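Takeout-like protein 1 (Epiphyas postvittana, PDB 4G0S) probably binds and carries small hydrophobic ligands, such as fatty acids or related lipids, in an internal cavity of the juvenile-hormone-binding-protein type. Local coordinates at residues L116-I121 with D154-G159. Sequence-based numbering, arbitrary orientation.
With MYR (myristic acid), chain D.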
# COMPACT_ATOMS: atom_id res chain seq x y z
N LEU A 116 2.95 -6.95 -11.91
CA LEU A 116 2.47 -5.61 -12.33
C LEU A 116 3.56 -4.67 -12.00
O LEU A 116 4.13 -4.77 -10.94
CB LEU A 116 1.31 -5.12 -11.48
CG LEU A 116 -0.17 -5.30 -11.57
CD1 LEU A 116 -0.68 -4.63 -10.31
CD2 LEU A 116 -0.71 -4.62 -12.84
N LYS A 117 3.79 -3.68 -12.85
CA LYS A 117 4.75 -2.62 -12.54
C LYS A 117 4.01 -1.32 -12.56
O LYS A 117 3.45 -0.93 -13.60
CB LYS A 117 5.81 -2.53 -13.63
CG LYS A 117 7.06 -3.30 -13.36
CD LYS A 117 8.23 -2.58 -14.03
CE LYS A 117 9.18 -3.53 -14.74
NZ LYS A 117 10.00 -2.84 -15.81
N LEU A 118 4.03 -0.63 -11.42
CA LEU A 118 3.38 0.66 -11.26
C LEU A 118 4.37 1.81 -11.35
O LEU A 118 5.42 1.77 -10.71
CB LEU A 118 2.62 0.69 -9.94
CG LEU A 118 1.56 -0.41 -9.84
CD1 LEU A 118 0.88 -0.32 -8.48
CD2 LEU A 118 0.55 -0.31 -10.99
N LYS A 119 4.04 2.82 -12.13
CA LYS A 119 5.00 3.90 -12.43
C LYS A 119 4.40 5.20 -11.91
O LYS A 119 3.42 5.68 -12.42
CB LYS A 119 5.31 3.93 -13.95
CG LYS A 119 6.39 4.90 -14.40
CD LYS A 119 7.80 4.32 -14.32
CE LYS A 119 8.82 5.43 -14.57
NZ LYS A 119 8.87 6.30 -13.35
N ASN A 120 4.98 5.72 -10.83
CA ASN A 120 4.54 6.96 -10.21
C ASN A 120 3.12 6.80 -9.58
O ASN A 120 2.21 7.57 -9.89
CB ASN A 120 4.61 8.10 -11.24
CG ASN A 120 4.44 9.47 -10.63
OD1 ASN A 120 4.46 9.60 -9.41
ND2 ASN A 120 4.27 10.50 -11.48
N ILE A 121 2.93 5.80 -8.72
CA ILE A 121 1.64 5.70 -8.03
C ILE A 121 1.50 6.64 -6.85
O ILE A 121 2.29 6.61 -5.89
CB ILE A 121 1.16 4.25 -7.68
CG1 ILE A 121 -0.25 4.30 -7.04
CG2 ILE A 121 2.18 3.46 -6.85
CD1 ILE A 121 -0.91 2.93 -6.83
N ASP A 154 1.85 7.66 -14.02
CA ASP A 154 2.63 7.46 -15.23
C ASP A 154 2.21 6.26 -16.00
O ASP A 154 1.96 6.37 -17.17
CB ASP A 154 4.13 7.39 -14.94
CG ASP A 154 4.71 8.75 -14.73
OD1 ASP A 154 3.89 9.67 -14.49
OD2 ASP A 154 5.95 8.90 -14.79
N ASN A 155 2.12 5.10 -15.36
CA ASN A 155 1.96 3.91 -16.15
C ASN A 155 1.71 2.69 -15.32
O ASN A 155 2.11 2.62 -14.18
CB ASN A 155 3.27 3.71 -16.94
CG ASN A 155 3.05 3.00 -18.25
OD1 ASN A 155 3.88 3.07 -19.14
ND2 ASN A 155 1.93 2.29 -18.37
N ALA A 156 1.08 1.70 -15.93
CA ALA A 156 0.90 0.39 -15.32
C ALA A 156 1.15 -0.68 -16.40
O ALA A 156 0.57 -0.61 -17.48
CB ALA A 156 -0.50 0.28 -14.76
N GLN A 157 2.04 -1.64 -16.14
CA GLN A 157 2.28 -2.75 -17.09
C GLN A 157 1.80 -4.06 -16.49
O GLN A 157 1.81 -4.23 -15.28
CB GLN A 157 3.74 -2.86 -17.56
CG GLN A 157 4.44 -1.51 -17.67
CD GLN A 157 5.63 -1.51 -18.62
OE1 GLN A 157 6.44 -2.43 -18.63
NE2 GLN A 157 5.75 -0.42 -19.41
N PHE A 158 1.36 -4.98 -17.35
CA PHE A 158 0.78 -6.24 -16.91
C PHE A 158 1.60 -7.44 -17.41
O PHE A 158 1.81 -7.61 -18.63
CB PHE A 158 -0.68 -6.34 -17.38
CG PHE A 158 -1.56 -5.21 -16.85
CD1 PHE A 158 -2.31 -5.38 -15.71
CD2 PHE A 158 -1.58 -3.96 -17.49
CE1 PHE A 158 -3.09 -4.35 -15.21
CE2 PHE A 158 -2.37 -2.93 -17.01
CZ PHE A 158 -3.11 -3.12 -15.87
N GLY A 159 2.06 -8.28 -16.49
CA GLY A 159 2.69 -9.54 -16.90
C GLY A 159 1.86 -10.66 -16.31
O GLY A 159 1.62 -10.68 -15.12
C1 MYR D . 0.37 0.34 -3.34
O1 MYR D . 0.99 1.01 -4.19
O2 MYR D . 0.70 0.44 -2.13
C2 MYR D . -0.80 -0.57 -3.75
C3 MYR D . -0.92 -0.98 -5.24
C4 MYR D . -1.96 -0.22 -6.07
C5 MYR D . -2.82 -1.06 -7.04
C6 MYR D . -2.38 -1.08 -8.51
C7 MYR D . -3.54 -1.03 -9.48
C8 MYR D . -3.24 -1.62 -10.86
C9 MYR D . -4.38 -2.51 -11.36
C10 MYR D . -4.24 -3.95 -10.87
C11 MYR D . -5.51 -4.78 -11.05
C12 MYR D . -5.21 -6.22 -11.40
C13 MYR D . -6.07 -6.62 -12.61
C14 MYR D . -5.67 -7.94 -13.23
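Lys117 and Gln157 exchange two backbone hydrogen bonds, Lys117 N to Gln157 O at 3.2 Å and Gln157 N to Lys117 O at 3.0 Å, setting the antiparallel register of strands 113-133 and 155-160. Each acceptor also receives a CA-H, Lys117 O from Ala156 and Gln157 O from Leu116. Two residues on, past the non-hydrogen-bonded pair Leu118-Ala156, Lys119 N donates to Asn155 O at 2.8 Å, but its carbonyl has two claimants: Asp154 N, 3.0 Å from Lys119 O, and the longer-bonded Asn155 N. Two residues thus face one, a classic beta bulge where the chain turns a corner. Beside it Asn120 ND2 gives a nearly straight bond to Asp154 OD1 (3.1 Å), meeting it from above the carboxylate plane, while OD1 lies in the amide plane. Lys119 NZ stays beyond salt-bridge range of that carboxylate. The face carrying Leu116, Leu118, Ala156 and Phe158 is apolar: Leu116 CD2 lies 3.4 Å from Phe158 CE1, while Leu118 CD1 comes within 3.3 Å of C6 of the bound myristic acid. Leu116 and Leu118 bond through their backbones to strand 82-100, and Phe158 N to Asn179 OD1. Chemistry therefore divides by face: the buried side offers the fatty-acid chain hydrocarbon, consistent with a lipid carrier, and the lysines stay on the exposed side.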